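Local coordinates for ribosomal-protein-alanine acetyltransferase (Clostridium acetobutylicum, PDB 3DNS) that probably acetylates the N-terminal alanine of a ribosomal protein, its N-terminal domain, the part described here, being of the GNAT acetyltransferase class, at residues M48-I53 / N85-E90; I67-M72 / V98-A103; F74-N79 / F124-K129; E105-K110 / D120-G125. One frame throughout, in Å; residues are numbered along the deposited sequence.

Interaction 1: M48-I53 / N85-E90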
loop_
_atom_site.group_PDB
_atom_site.type_symbol
_atom_site.label_atom_id
_atom_site.label_comp_id
_atom_site.label_asym_id
_atom_site.label_seq_id
_atom_site.Cartn_x
_atom_site.Cartn_y
_atom_site.Cartn_z
HETATM N N MSE A 48 -12.087 -20.113 1.248
HETATM C CA MSE A 48 -10.671 -19.954 0.859
HETATM C C MSE A 48 -10.546 -18.584 0.247
HETATM O O MSE A 48 -11.335 -18.253 -0.622
HETATM C CB MSE A 48 -10.194 -21.000 -0.169
HETATM C CG MSE A 48 -8.800 -20.755 -0.681
HETATM SE SE MSE A 48 -7.951 -22.416 -1.353
HETATM C CE MSE A 48 -9.212 -22.680 -2.818
ATOM N N PHE A 49 -9.591 -17.796 0.738
ATOM C CA PHE A 49 -9.319 -16.469 0.166
ATOM C C PHE A 49 -7.854 -16.173 -0.041
ATOM O O PHE A 49 -6.968 -16.807 0.566
ATOM C CB PHE A 49 -9.938 -15.358 0.978
ATOM C CG PHE A 49 -9.461 -15.254 2.395
ATOM C CD1 PHE A 49 -8.442 -14.417 2.727
ATOM C CD2 PHE A 49 -10.107 -15.936 3.412
ATOM C CE1 PHE A 49 -8.052 -14.262 4.054
ATOM C CE2 PHE A 49 -9.713 -15.782 4.733
ATOM C CZ PHE A 49 -8.665 -14.940 5.032
ATOM N N ARG A 50 -7.617 -15.201 -0.925
ATOM C CA ARG A 50 -6.284 -14.667 -1.200
ATOM C C ARG A 50 -6.120 -13.318 -0.491
ATOM O O ARG A 50 -6.988 -12.447 -0.630
ATOM C CB ARG A 50 -6.059 -14.489 -2.699
ATOM C CG ARG A 50 -4.697 -13.891 -3.019
ATOM C CD ARG A 50 -4.387 -13.985 -4.498
ATOM N NE ARG A 50 -3.930 -15.329 -4.907
ATOM C CZ ARG A 50 -4.669 -16.182 -5.604
ATOM N NH1 ARG A 50 -5.911 -15.877 -5.931
ATOM N NH2 ARG A 50 -4.186 -17.347 -5.968
HETATM N N MSE A 51 -5.051 -13.166 0.298
HETATM C CA MSE A 51 -4.812 -11.898 0.979
HETATM C C MSE A 51 -3.585 -11.228 0.395
HETATM O O MSE A 51 -2.525 -11.782 0.407
HETATM C CB MSE A 51 -4.625 -12.074 2.454
HETATM C CG MSE A 51 -4.444 -10.740 3.186
HETATM SE SE MSE A 51 -4.437 -10.962 5.187
HETATM C CE MSE A 51 -2.690 -11.793 5.322
ATOM N N LYS A 52 -3.783 -10.087 -0.220
ATOM C CA LYS A 52 -2.702 -9.318 -0.806
ATOM C C LYS A 52 -2.358 -8.256 0.222
ATOM O O LYS A 52 -3.248 -7.646 0.826
ATOM C CB LYS A 52 -3.140 -8.681 -2.123
ATOM C CG LYS A 52 -3.358 -9.729 -3.223
ATOM C CD LYS A 52 -3.538 -9.063 -4.577
ATOM C CE LYS A 52 -3.705 -10.081 -5.674
ATOM N NZ LYS A 52 -2.524 -11.011 -5.605
ATOM N N ILE A 53 -1.070 -8.095 0.476
ATOM C CA ILE A 53 -0.572 -7.068 1.393
ATOM C C ILE A 53 0.441 -6.304 0.634
ATOM O O ILE A 53 1.293 -6.915 0.003
ATOM C CB ILE A 53 0.116 -7.636 2.671
ATOM C CG1 ILE A 53 -0.851 -8.510 3.475
ATOM C CG2 ILE A 53 0.575 -6.511 3.531
ATOM C CD1 ILE A 53 -2.071 -7.702 4.106
ATOM N N ASN A 85 -9.098 -21.456 4.502
ATOM C CA ASN A 85 -7.771 -21.407 3.868
ATOM C C ASN A 85 -7.409 -20.016 3.331
ATOM O O ASN A 85 -8.239 -19.297 2.850
ATOM C CB ASN A 85 -7.654 -22.401 2.718
ATOM C CG ASN A 85 -7.423 -23.778 3.204
ATOM O OD1 ASN A 85 -8.346 -24.409 3.730
ATOM N ND2 ASN A 85 -6.172 -24.241 3.109
ATOM N N ILE A 86 -6.131 -19.691 3.439
ATOM C CA ILE A 86 -5.563 -18.377 3.079
ATOM C C ILE A 86 -4.359 -18.618 2.138
ATOM O O ILE A 86 -3.460 -19.407 2.419
ATOM C CB ILE A 86 -5.103 -17.582 4.261
ATOM C CG1 ILE A 86 -6.201 -17.591 5.356
ATOM C CG2 ILE A 86 -4.751 -16.150 3.757
ATOM C CD1 ILE A 86 -5.974 -16.674 6.687
ATOM N N ILE A 87 -4.433 -17.962 0.984
ATOM C CA ILE A 87 -3.395 -17.937 -0.031
ATOM C C ILE A 87 -2.743 -16.578 0.080
ATOM O O ILE A 87 -3.414 -15.529 -0.017
ATOM C CB ILE A 87 -4.024 -18.013 -1.440
ATOM C CG1 ILE A 87 -4.918 -19.254 -1.596
ATOM C CG2 ILE A 87 -2.926 -17.956 -2.495
ATOM C CD1 ILE A 87 -5.680 -19.329 -2.865
ATOM N N VAL A 88 -1.429 -16.592 0.250
ATOM C CA VAL A 88 -0.610 -15.374 0.357
ATOM C C VAL A 88 0.702 -15.548 -0.388
ATOM O O VAL A 88 1.277 -16.646 -0.450
ATOM C CB VAL A 88 -0.235 -14.993 1.821
ATOM C CG1 VAL A 88 -1.403 -14.496 2.568
ATOM C CG2 VAL A 88 0.384 -16.155 2.570
ATOM N N ASP A 89 1.145 -14.464 -0.986
ATOM C CA ASP A 89 2.455 -14.368 -1.618
ATOM C C ASP A 89 3.480 -14.710 -0.565
ATOM O O ASP A 89 3.321 -14.324 0.602
ATOM C CB ASP A 89 2.615 -12.929 -2.157
ATOM C CG ASP A 89 3.957 -12.642 -2.697
ATOM O OD1 ASP A 89 4.917 -13.288 -2.252
ATOM O OD2 ASP A 89 4.042 -11.775 -3.591
ATOM N N GLU A 90 4.528 -15.442 -0.959
ATOM C CA GLU A 90 5.490 -15.877 -0.003
ATOM C C GLU A 90 6.297 -14.708 0.581
ATOM O O GLU A 90 6.915 -14.871 1.628
ATOM C CB GLU A 90 6.445 -16.925 -0.600
ATOM C CG GLU A 90 5.837 -18.319 -0.728
ATOM C CD GLU A 90 6.860 -19.371 -1.001
ATOM O OE1 GLU A 90 8.074 -19.088 -0.935
ATOM O OE2 GLU A 90 6.455 -20.504 -1.290
HETATM O O HOH W 1 -0.411 -12.267 -1.062
#
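Strands 46-53 and 83-89 run parallel, joined by helix 61-78 in a beta-alpha-beta crossover at the heart of the GNAT fold. Three backbone hydrogen bonds of 2.8-2.9 Å stitch them: Phe49 N to Asn85 O, Ile87 N to Phe49 O and Met51 N to Ile87 O, the last nearly along the C=O axis. On the helix-covered face, Phe49 and Ile86 lie side by side. Phe49 has its CG in the crowded position between backbone N and carbonyl carbon (chi1 61°), which sends CZ to within 3.6 Å of Ile86 CD1. On the other face the selenomethionine Met48 crosses Asn85 obliquely, its CG 3.9 Å from Asn85 CB. There too, Arg50 bends at chi3 (-79°), bringing NE to 3.7 Å from Ile87 CG2, while Ile87 CD1 sits over one guanidinium face.

In the second shell, Phe71 meets the Phe49 ring edge-to-face, a salt bridge to Glu121 holds Arg50 NE, and Glu105 takes a hydrogen bond from the Asn85 amide.

Beyond Met51 the direct pairing ends and the strands splay, consistent with the fork that receives acetyl-CoA in GNAT enzymes, although no ligand is present here. At this fork one water donates to Met51 O (2.6 Å) and accepts from Asp89 N (2.7 Å).

Interaction 2: I67-M72 / V98-A103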
loop_
_atom_site.group_PDB
_atom_site.type_symbol
_atom_site.label_atom_id
_atom_site.label_comp_id
_atom_site.label_asym_id
_atom_site.label_seq_id
_atom_site.Cartn_x
_atom_site.Cartn_y
_atom_site.Cartn_z
ATOM N N ILE A 67 -5.405 -8.325 11.572
ATOM C CA ILE A 67 -6.298 -8.480 10.422
ATOM C C ILE A 67 -6.837 -9.920 10.391
ATOM O O ILE A 67 -8.016 -10.172 10.253
ATOM C CB ILE A 67 -5.544 -8.092 9.095
ATOM C CG1 ILE A 67 -5.216 -6.586 9.089
ATOM C CG2 ILE A 67 -6.328 -8.512 7.817
ATOM C CD1 ILE A 67 -4.056 -6.173 8.149
ATOM N N LEU A 68 -5.928 -10.868 10.538
ATOM C CA LEU A 68 -6.277 -12.262 10.523
ATOM C C LEU A 68 -7.213 -12.619 11.676
ATOM O O LEU A 68 -8.161 -13.342 11.503
ATOM C CB LEU A 68 -4.991 -13.107 10.572
ATOM C CG LEU A 68 -4.174 -13.202 9.283
ATOM C CD1 LEU A 68 -2.745 -13.744 9.607
ATOM C CD2 LEU A 68 -4.877 -14.132 8.236
ATOM N N SER A 69 -6.955 -12.072 12.856
ATOM C CA SER A 69 -7.749 -12.353 14.024
ATOM C C SER A 69 -9.151 -11.802 13.841
ATOM O O SER A 69 -10.112 -12.493 14.100
ATOM C CB SER A 69 -7.089 -11.836 15.323
ATOM O OG SER A 69 -5.915 -12.580 15.574
ATOM N N VAL A 70 -9.238 -10.576 13.386
ATOM C CA VAL A 70 -10.512 -9.923 13.090
ATOM C C VAL A 70 -11.338 -10.698 12.090
ATOM O O VAL A 70 -12.536 -10.938 12.332
ATOM C CB VAL A 70 -10.318 -8.445 12.548
ATOM C CG1 VAL A 70 -11.632 -7.874 12.082
ATOM C CG2 VAL A 70 -9.686 -7.483 13.664
ATOM N N PHE A 71 -10.710 -11.087 10.978
ATOM C CA PHE A 71 -11.418 -11.766 9.887
ATOM C C PHE A 71 -11.795 -13.204 10.261
ATOM O O PHE A 71 -12.868 -13.696 9.914
ATOM C CB PHE A 71 -10.617 -11.657 8.580
ATOM C CG PHE A 71 -11.467 -11.731 7.327
ATOM C CD1 PHE A 71 -12.475 -10.799 7.087
ATOM C CD2 PHE A 71 -11.277 -12.744 6.396
ATOM C CE1 PHE A 71 -13.244 -10.860 5.923
ATOM C CE2 PHE A 71 -12.079 -12.831 5.263
ATOM C CZ PHE A 71 -13.052 -11.901 5.024
HETATM N N MSE A 72 -10.937 -13.893 11.007
HETATM C CA MSE A 72 -11.270 -15.260 11.449
HETATM C C MSE A 72 -12.471 -15.264 12.392
HETATM O O MSE A 72 -13.346 -16.088 12.289
HETATM C CB MSE A 72 -10.076 -15.937 12.192
HETATM C CG MSE A 72 -8.853 -16.384 11.377
HETATM SE SE MSE A 72 -9.253 -17.202 9.683
HETATM C CE MSE A 72 -9.334 -15.514 8.673
ATOM N N VAL A 98 1.864 -18.385 11.807
ATOM C CA VAL A 98 2.334 -19.483 12.663
ATOM C C VAL A 98 2.004 -19.168 14.146
ATOM O O VAL A 98 1.595 -20.045 14.914
ATOM C CB VAL A 98 3.855 -19.796 12.355
ATOM C CG1 VAL A 98 4.429 -20.908 13.230
ATOM C CG2 VAL A 98 3.997 -20.183 10.866
ATOM N N GLU A 99 2.162 -17.914 14.541
ATOM C CA GLU A 99 1.865 -17.514 15.920
ATOM C C GLU A 99 0.360 -17.581 16.272
ATOM O O GLU A 99 -0.008 -17.702 17.439
ATOM C CB GLU A 99 2.421 -16.102 16.168
ATOM C CG GLU A 99 3.946 -16.078 16.067
ATOM C CD GLU A 99 4.561 -14.694 16.224
ATOM O OE1 GLU A 99 3.828 -13.686 16.122
ATOM O OE2 GLU A 99 5.788 -14.620 16.448
ATOM N N LEU A 100 -0.513 -17.474 15.271
ATOM C CA LEU A 100 -1.940 -17.587 15.518
ATOM C C LEU A 100 -2.409 -19.050 15.435
ATOM O O LEU A 100 -3.559 -19.340 15.727
ATOM C CB LEU A 100 -2.710 -16.712 14.549
ATOM C CG LEU A 100 -2.531 -15.219 14.727
ATOM C CD1 LEU A 100 -3.177 -14.471 13.516
ATOM C CD2 LEU A 100 -3.204 -14.776 16.050
ATOM N N GLY A 101 -1.518 -19.972 15.068
ATOM C CA GLY A 101 -1.883 -21.365 15.006
ATOM C C GLY A 101 -2.348 -21.927 13.656
ATOM O O GLY A 101 -2.882 -23.055 13.607
ATOM N N PHE A 102 -2.143 -21.187 12.574
ATOM C CA PHE A 102 -2.460 -21.723 11.240
ATOM C C PHE A 102 -1.494 -22.814 10.847
ATOM O O PHE A 102 -0.313 -22.710 11.122
ATOM C CB PHE A 102 -2.342 -20.673 10.148
ATOM C CG PHE A 102 -3.394 -19.638 10.169
ATOM C CD1 PHE A 102 -4.510 -19.760 9.370
ATOM C CD2 PHE A 102 -3.245 -18.508 10.939
ATOM C CE1 PHE A 102 -5.504 -18.825 9.381
ATOM C CE2 PHE A 102 -4.253 -17.504 10.933
ATOM C CZ PHE A 102 -5.369 -17.688 10.135
ATOM N N ALA A 103 -2.010 -23.823 10.157
ATOM C CA ALA A 103 -1.180 -24.852 9.503
ATOM C C ALA A 103 -0.724 -24.393 8.089
ATOM O O ALA A 103 -1.457 -23.750 7.347
ATOM C CB ALA A 103 -1.972 -26.193 9.427
#
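Leu100 and Phe102 meet helix 61-78 through side chains alone, with no hydrogen bond between the two segments. Each contacting residue has its first side-chain atom beyond CB anti to the carbonyl carbon. In Leu100 chi1 (-68°) carries CG toward the helix and chi2, near anti, sets the methyls: CD1 rests 3.7 Å from Leu68 CB, and CD2 touches Ser69 OG at 3.5 Å. That hydroxyl hydrogen-bonds to Lys65 O one turn back, and its meeting with the methyl is van der Waals packing.

Between the two touching residues the chain leaves the helix at Gly101, where a positive phi (94°) and two bonds back into the last turn make a Schellman motif closing helix 95-99. This exit brings Phe102 round to place its ring between helix 61-78 and strand 83-89 of the GNAT sheet, where Ile86 packs on it.

Met72, a selenomethionine, is folded at both chi2 (-41°) and chi3, and meets Phe102 tip to tip. Its CG comes 3.9 Å from Phe102 CZ, and its SE stands 5.1 Å from the ring centroid, at the ring edge, a Met-aromatic contact. Leu68 CD2 approaches the same Phe102 CZ obliquely at 4.1 Å, while Phe97 meets the ring edge-to-face.

Interaction 3: F74-N79 / F124-K129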
loop_
_atom_site.group_PDB
_atom_site.type_symbol
_atom_site.label_atom_id
_atom_site.label_comp_id
_atom_site.label_asym_id
_atom_site.label_seq_id
_atom_site.Cartn_x
_atom_site.Cartn_y
_atom_site.Cartn_z
ATOM N N PHE A 74 -14.865 -13.160 12.452
ATOM C CA PHE A 74 -15.971 -12.968 11.496
ATOM C C PHE A 74 -16.421 -14.244 10.768
ATOM O O PHE A 74 -17.596 -14.542 10.704
ATOM C CB PHE A 74 -15.555 -11.943 10.432
ATOM C CG PHE A 74 -16.640 -11.650 9.363
ATOM C CD1 PHE A 74 -17.866 -11.105 9.714
ATOM C CD2 PHE A 74 -16.404 -11.928 8.022
ATOM C CE1 PHE A 74 -18.815 -10.846 8.738
ATOM C CE2 PHE A 74 -17.336 -11.698 7.058
ATOM C CZ PHE A 74 -18.536 -11.160 7.400
ATOM N N LEU A 75 -15.477 -14.945 10.162
ATOM C CA LEU A 75 -15.779 -16.176 9.410
ATOM C C LEU A 75 -16.268 -17.334 10.275
ATOM O O LEU A 75 -17.306 -17.983 9.954
ATOM C CB LEU A 75 -14.537 -16.597 8.584
ATOM C CG LEU A 75 -14.107 -15.688 7.376
ATOM C CD1 LEU A 75 -12.907 -16.260 6.652
ATOM C CD2 LEU A 75 -15.180 -15.459 6.358
ATOM N N PHE A 76 -15.532 -17.604 11.354
ATOM C CA PHE A 76 -15.860 -18.690 12.283
ATOM C C PHE A 76 -17.069 -18.435 13.170
ATOM O O PHE A 76 -17.821 -19.361 13.403
ATOM C CB PHE A 76 -14.672 -19.058 13.187
ATOM C CG PHE A 76 -13.525 -19.634 12.444
ATOM C CD1 PHE A 76 -13.680 -20.797 11.688
ATOM C CD2 PHE A 76 -12.273 -19.018 12.470
ATOM C CE1 PHE A 76 -12.618 -21.346 11.002
ATOM C CE2 PHE A 76 -11.181 -19.589 11.775
ATOM C CZ PHE A 76 -11.352 -20.723 11.035
ATOM N N LYS A 77 -17.244 -17.226 13.674
ATOM C CA LYS A 77 -18.224 -16.999 14.711
ATOM C C LYS A 77 -19.441 -16.245 14.273
ATOM O O LYS A 77 -20.458 -16.341 14.921
ATOM C CB LYS A 77 -17.600 -16.259 15.894
ATOM C CG LYS A 77 -16.257 -16.835 16.276
ATOM C CD LYS A 77 -16.449 -18.087 17.081
ATOM C CE LYS A 77 -16.628 -17.790 18.521
ATOM N NZ LYS A 77 -16.470 -19.092 19.216
ATOM N N SER A 78 -19.330 -15.486 13.173
ATOM C CA SER A 78 -20.473 -14.755 12.592
ATOM C C SER A 78 -20.904 -15.290 11.237
ATOM O O SER A 78 -21.878 -14.797 10.705
ATOM C CB SER A 78 -20.123 -13.285 12.446
ATOM O OG SER A 78 -19.852 -12.753 13.712
ATOM N N ASN A 79 -20.212 -16.303 10.691
ATOM C CA ASN A 79 -20.599 -16.914 9.416
ATOM C C ASN A 79 -20.667 -18.450 9.310
ATOM O O ASN A 79 -20.866 -18.964 8.228
ATOM C CB ASN A 79 -19.736 -16.386 8.271
ATOM C CG ASN A 79 -20.004 -14.930 7.951
ATOM O OD1 ASN A 79 -19.427 -14.040 8.566
ATOM N ND2 ASN A 79 -20.848 -14.680 6.938
ATOM N N PHE A 124 -2.160 -21.516 3.756
ATOM C CA PHE A 124 -2.371 -21.723 5.201
ATOM C C PHE A 124 -3.774 -22.211 5.516
ATOM O O PHE A 124 -4.694 -21.835 4.850
ATOM C CB PHE A 124 -2.134 -20.423 5.934
ATOM C CG PHE A 124 -0.734 -20.015 5.953
ATOM C CD1 PHE A 124 0.137 -20.578 6.852
ATOM C CD2 PHE A 124 -0.278 -19.024 5.134
ATOM C CE1 PHE A 124 1.467 -20.200 6.868
ATOM C CE2 PHE A 124 1.070 -18.643 5.166
ATOM C CZ PHE A 124 1.925 -19.236 6.026
ATOM N N GLY A 125 -3.965 -23.002 6.566
ATOM C CA GLY A 125 -5.321 -23.415 6.902
ATOM C C GLY A 125 -5.584 -23.377 8.394
ATOM O O GLY A 125 -4.648 -23.492 9.199
HETATM N N MSE A 126 -6.860 -23.168 8.749
HETATM C CA MSE A 126 -7.310 -23.227 10.130
HETATM C C MSE A 126 -8.758 -23.672 10.159
HETATM O O MSE A 126 -9.582 -23.182 9.405
HETATM C CB MSE A 126 -7.171 -21.853 10.812
HETATM C CG MSE A 126 -7.742 -21.803 12.192
HETATM SE SE MSE A 126 -7.381 -20.129 13.150
HETATM C CE MSE A 126 -5.439 -20.231 13.339
ATOM N N ASP A 127 -9.059 -24.598 11.042
ATOM C CA ASP A 127 -10.458 -24.987 11.281
ATOM C C ASP A 127 -11.025 -24.414 12.589
ATOM O O ASP A 127 -10.271 -23.869 13.414
ATOM C CB ASP A 127 -10.675 -26.496 11.098
ATOM C CG ASP A 127 -10.039 -27.318 12.139
ATOM O OD1 ASP A 127 -9.661 -26.824 13.220
ATOM O OD2 ASP A 127 -9.904 -28.512 11.868
ATOM N N TYR A 128 -12.354 -24.493 12.744
ATOM C CA TYR A 128 -13.040 -23.961 13.931
ATOM C C TYR A 128 -12.473 -24.568 15.225
ATOM O O TYR A 128 -12.188 -23.844 16.190
ATOM C CB TYR A 128 -14.564 -24.211 13.839
ATOM C CG TYR A 128 -15.417 -23.547 14.896
ATOM C CD1 TYR A 128 -16.081 -22.346 14.630
ATOM C CD2 TYR A 128 -15.593 -24.138 16.153
ATOM C CE1 TYR A 128 -16.873 -21.738 15.575
ATOM C CE2 TYR A 128 -16.397 -23.544 17.138
ATOM C CZ TYR A 128 -17.039 -22.337 16.846
ATOM O OH TYR A 128 -17.831 -21.735 17.806
ATOM N N LYS A 129 -12.318 -25.881 15.255
ATOM C CA LYS A 129 -11.750 -26.556 16.423
ATOM C C LYS A 129 -10.444 -25.878 16.851
ATOM O O LYS A 129 -10.227 -25.574 18.034
ATOM C CB LYS A 129 -11.419 -27.972 16.054
ATOM C CG LYS A 129 -12.596 -28.875 15.964
ATOM C CD LYS A 129 -12.191 -30.354 16.109
ATOM C CE LYS A 129 -11.992 -31.070 14.762
ATOM N NZ LYS A 129 -12.301 -32.543 14.903
#
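Phe76 leaves helix 61-78 with CG anti to its carbonyl carbon (chi1 -66°), which directs the ring at the end of strand 117-127. At the root, Phe76 CB lies 3.9 Å from Tyr128 CD1. One step out, Phe76 CD1 reaches the Tyr128 CA, and CE1 stands obliquely 3.6 Å from the Tyr128 N. At the tip the ring edge faces Met126 O, which lies in its plane 3.4 Å from Phe76 CZ. Phe76 CE2 comes 4.1 Å from the SE of selenomethionine Met126, a Met-aromatic contact in which the two side chains cross at about a right angle. Tyr131 stacks on the same Phe76 ring.

With CG anti to its backbone N (chi1 -172°), the Tyr128 ring reaches toward the last turn of helix 61-78, so that Phe76 O lies in its plane, 3.4 Å from Tyr128 CE1. Lys77, bent at chi2 and chi3, crosses Tyr128 at about a right angle and gives its OH a weak hydrogen bond from NZ (3.3 Å). Asp127 points away and N-caps the helix that follows, its OD1 bonded to Asn130 N. This is helix-on-sheet packing of the GNAT fold, the C-terminal end of helix 61-78 set against the point where strand 117-127 passes into helix 128-132.

Interaction 4: E105-K110 / D120-G125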
loop_
_atom_site.group_PDB
_atom_site.type_symbol
_atom_site.label_atom_id
_atom_site.label_comp_id
_atom_site.label_asym_id
_atom_site.label_seq_id
_atom_site.Cartn_x
_atom_site.Cartn_y
_atom_site.Cartn_z
ATOM N N GLU A 105 -0.513 -25.652 4.668
ATOM C CA GLU A 105 -1.158 -26.774 4.008
ATOM C C GLU A 105 -0.561 -27.051 2.652
ATOM O O GLU A 105 -0.701 -28.140 2.133
ATOM C CB GLU A 105 -2.682 -26.610 3.969
ATOM C CG GLU A 105 -3.232 -26.613 5.388
ATOM C CD GLU A 105 -4.737 -26.741 5.506
ATOM O OE1 GLU A 105 -5.170 -26.894 6.659
ATOM O OE2 GLU A 105 -5.475 -26.713 4.498
ATOM N N GLY A 106 0.155 -26.094 2.126
ATOM C CA GLY A 106 0.935 -26.295 0.880
ATOM C C GLY A 106 1.610 -25.059 0.316
ATOM O O GLY A 106 1.565 -24.003 0.916
ATOM N N ILE A 107 2.282 -25.235 -0.822
ATOM C CA ILE A 107 2.955 -24.150 -1.507
ATOM C C ILE A 107 2.525 -24.274 -2.949
ATOM O O ILE A 107 2.687 -25.317 -3.608
ATOM C CB ILE A 107 4.495 -24.232 -1.396
ATOM C CG1 ILE A 107 4.948 -23.995 0.051
ATOM C CG2 ILE A 107 5.208 -23.188 -2.302
ATOM C CD1 ILE A 107 6.253 -24.630 0.307
ATOM N N ILE A 108 1.883 -23.210 -3.408
ATOM C CA ILE A 108 1.419 -23.126 -4.753
ATOM C C ILE A 108 2.547 -22.442 -5.504
ATOM O O ILE A 108 2.644 -21.211 -5.475
ATOM C CB ILE A 108 0.099 -22.262 -4.890
ATOM C CG1 ILE A 108 -0.984 -22.761 -3.929
ATOM C CG2 ILE A 108 -0.382 -22.346 -6.282
ATOM C CD1 ILE A 108 -2.172 -21.823 -3.767
ATOM N N ASN A 109 3.371 -23.237 -6.192
ATOM C CA ASN A 109 4.536 -22.711 -6.923
ATOM C C ASN A 109 4.103 -21.942 -8.181
ATOM O O ASN A 109 3.200 -22.368 -8.914
ATOM C CB ASN A 109 5.478 -23.827 -7.361
ATOM C CG ASN A 109 5.950 -24.707 -6.219
ATOM O OD1 ASN A 109 6.784 -24.317 -5.414
ATOM N ND2 ASN A 109 5.461 -25.937 -6.187
ATOM N N LYS A 110 4.765 -20.820 -8.434
ATOM C CA LYS A 110 4.707 -20.106 -9.726
ATOM C C LYS A 110 3.279 -19.709 -10.135
ATOM O O LYS A 110 2.920 -19.754 -11.315
ATOM C CB LYS A 110 5.399 -20.910 -10.824
ATOM C CG LYS A 110 6.873 -21.217 -10.645
ATOM C CD LYS A 110 7.492 -21.774 -11.994
ATOM C CE LYS A 110 8.642 -22.800 -11.755
ATOM N NZ LYS A 110 9.602 -23.179 -12.902
ATOM N N ASP A 120 5.977 -17.733 -5.799
ATOM C CA ASP A 120 5.201 -18.783 -5.157
ATOM C C ASP A 120 4.207 -18.144 -4.182
ATOM O O ASP A 120 4.401 -16.999 -3.749
ATOM C CB ASP A 120 6.125 -19.730 -4.391
ATOM C CG ASP A 120 7.139 -20.456 -5.287
ATOM O OD1 ASP A 120 6.981 -20.542 -6.547
ATOM O OD2 ASP A 120 8.081 -21.013 -4.678
ATOM N N GLU A 121 3.140 -18.900 -3.876
ATOM C CA GLU A 121 2.225 -18.611 -2.782
ATOM C C GLU A 121 2.149 -19.726 -1.722
ATOM O O GLU A 121 2.153 -20.942 -2.023
ATOM C CB GLU A 121 0.828 -18.354 -3.356
ATOM C CG GLU A 121 0.703 -17.045 -4.088
ATOM C CD GLU A 121 -0.684 -16.784 -4.610
ATOM O OE1 GLU A 121 -1.150 -17.604 -5.461
ATOM O OE2 GLU A 121 -1.302 -15.751 -4.195
ATOM N N PHE A 122 2.053 -19.310 -0.470
ATOM C CA PHE A 122 1.740 -20.218 0.639
ATOM C C PHE A 122 0.297 -20.462 0.763
ATOM O O PHE A 122 -0.506 -19.551 0.516
ATOM C CB PHE A 122 2.179 -19.658 1.982
ATOM C CG PHE A 122 3.636 -19.627 2.161
ATOM C CD1 PHE A 122 4.392 -20.804 2.041
ATOM C CD2 PHE A 122 4.264 -18.474 2.514
ATOM C CE1 PHE A 122 5.769 -20.789 2.246
ATOM C CE2 PHE A 122 5.608 -18.453 2.733
ATOM C CZ PHE A 122 6.378 -19.598 2.586
ATOM N N LEU A 123 -0.043 -21.692 1.179
ATOM C CA LEU A 123 -1.414 -22.034 1.516
ATOM C C LEU A 123 -1.443 -22.350 2.993
ATOM O O LEU A 123 -0.828 -23.323 3.435
ATOM C CB LEU A 123 -1.931 -23.215 0.637
ATOM C CG LEU A 123 -3.397 -23.649 0.820
ATOM C CD1 LEU A 123 -4.382 -22.556 0.322
ATOM C CD2 LEU A 123 -3.709 -25.059 0.145
ATOM N N PHE A 124 -2.160 -21.516 3.756
ATOM C CA PHE A 124 -2.371 -21.723 5.201
ATOM C C PHE A 124 -3.774 -22.211 5.516
ATOM O O PHE A 124 -4.694 -21.835 4.850
ATOM C CB PHE A 124 -2.134 -20.423 5.934
ATOM C CG PHE A 124 -0.734 -20.015 5.953
ATOM C CD1 PHE A 124 0.137 -20.578 6.852
ATOM C CD2 PHE A 124 -0.278 -19.024 5.134
ATOM C CE1 PHE A 124 1.467 -20.200 6.868
ATOM C CE2 PHE A 124 1.070 -18.643 5.166
ATOM C CZ PHE A 124 1.925 -19.236 6.026
ATOM N N GLY A 125 -3.965 -23.002 6.566
ATOM C CA GLY A 125 -5.321 -23.415 6.902
ATOM C C GLY A 125 -5.584 -23.377 8.394
ATOM O O GLY A 125 -4.648 -23.492 9.199
#
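Ile107 and Phe122 stand side by side, pointing the same way from a non-hydrogen-bonded pair. Ile107 CG1 meets the phenylalanine at its ring edge, 3.8 Å from Phe122 CD1, and Phe104 packs edge-to-face against the same ring. On the opposite face, Leu123 is turned with CG anti to its backbone N (chi1 -177°), and its CB lies 3.6 Å from the O of Gly106, which has no side chain to offer. Farther along, Ile108 and Glu121 form a hydrogen-bonded pair, with Ile108 N reaching Glu121 O at 2.7 Å and Glu121 N returning to Ile108 O along an N-H line that is straight (180°). Beyond the pair, Glu121 OE1 is hydrogen-bonded to Ser111 OG.

These residues belong to a beta hairpin, strands 103-114 and 117-127, at the edge of the GNAT sheet within this chain. It carries a classic beta bulge: Glu105 and Gly106 both face Leu123, whose carbonyl oxygen accepts from Glu105 N at 2.7 Å and from Gly106 N at 3.2 Å. The second donor sits on a lone pair. Leu123 N closes the pair by donating to Gly106 O from above the carbonyl plane. From the bulge itself the Glu105 side chain stretches, extended beyond CG, alongside Gly125, its OE1 3.5 Å from Gly125 CA, and OE2 forms a salt bridge with Lys83.

At the other end Asp120 and Asn109 lie side by side, pointing the same way, but carboxylate and amide planes are 80° apart. Asp120 OD1 is met from above its plane by Lys110 N at 2.9 Å.

Interactions 1 and 2 are buried and 3 and 4 only partly, and the chemistry changes accordingly. Interaction 1 combines sheet hydrogen bonds with side chains on both faces; interaction 2, on the helix-covered face, is purely side-chain packing, and meets interaction 1 where Ile86 CD1 lies 3.2 Å from Leu68 CD2. Interactions 2 and 3 both use helix 61-78, at successive turns, and interaction 3 adds a weak polar bond at its exposed rim. Interactions 3 and 4 overlap in sequence at Phe124 and Gly125; the first packs the end of strand 117-127 on the helix, the second pairs the strand with edge strand 103-114. Across the sheet, Arg50 NE to Glu121 OE2 (2.8 Å) ties interaction 4 back to interaction 1.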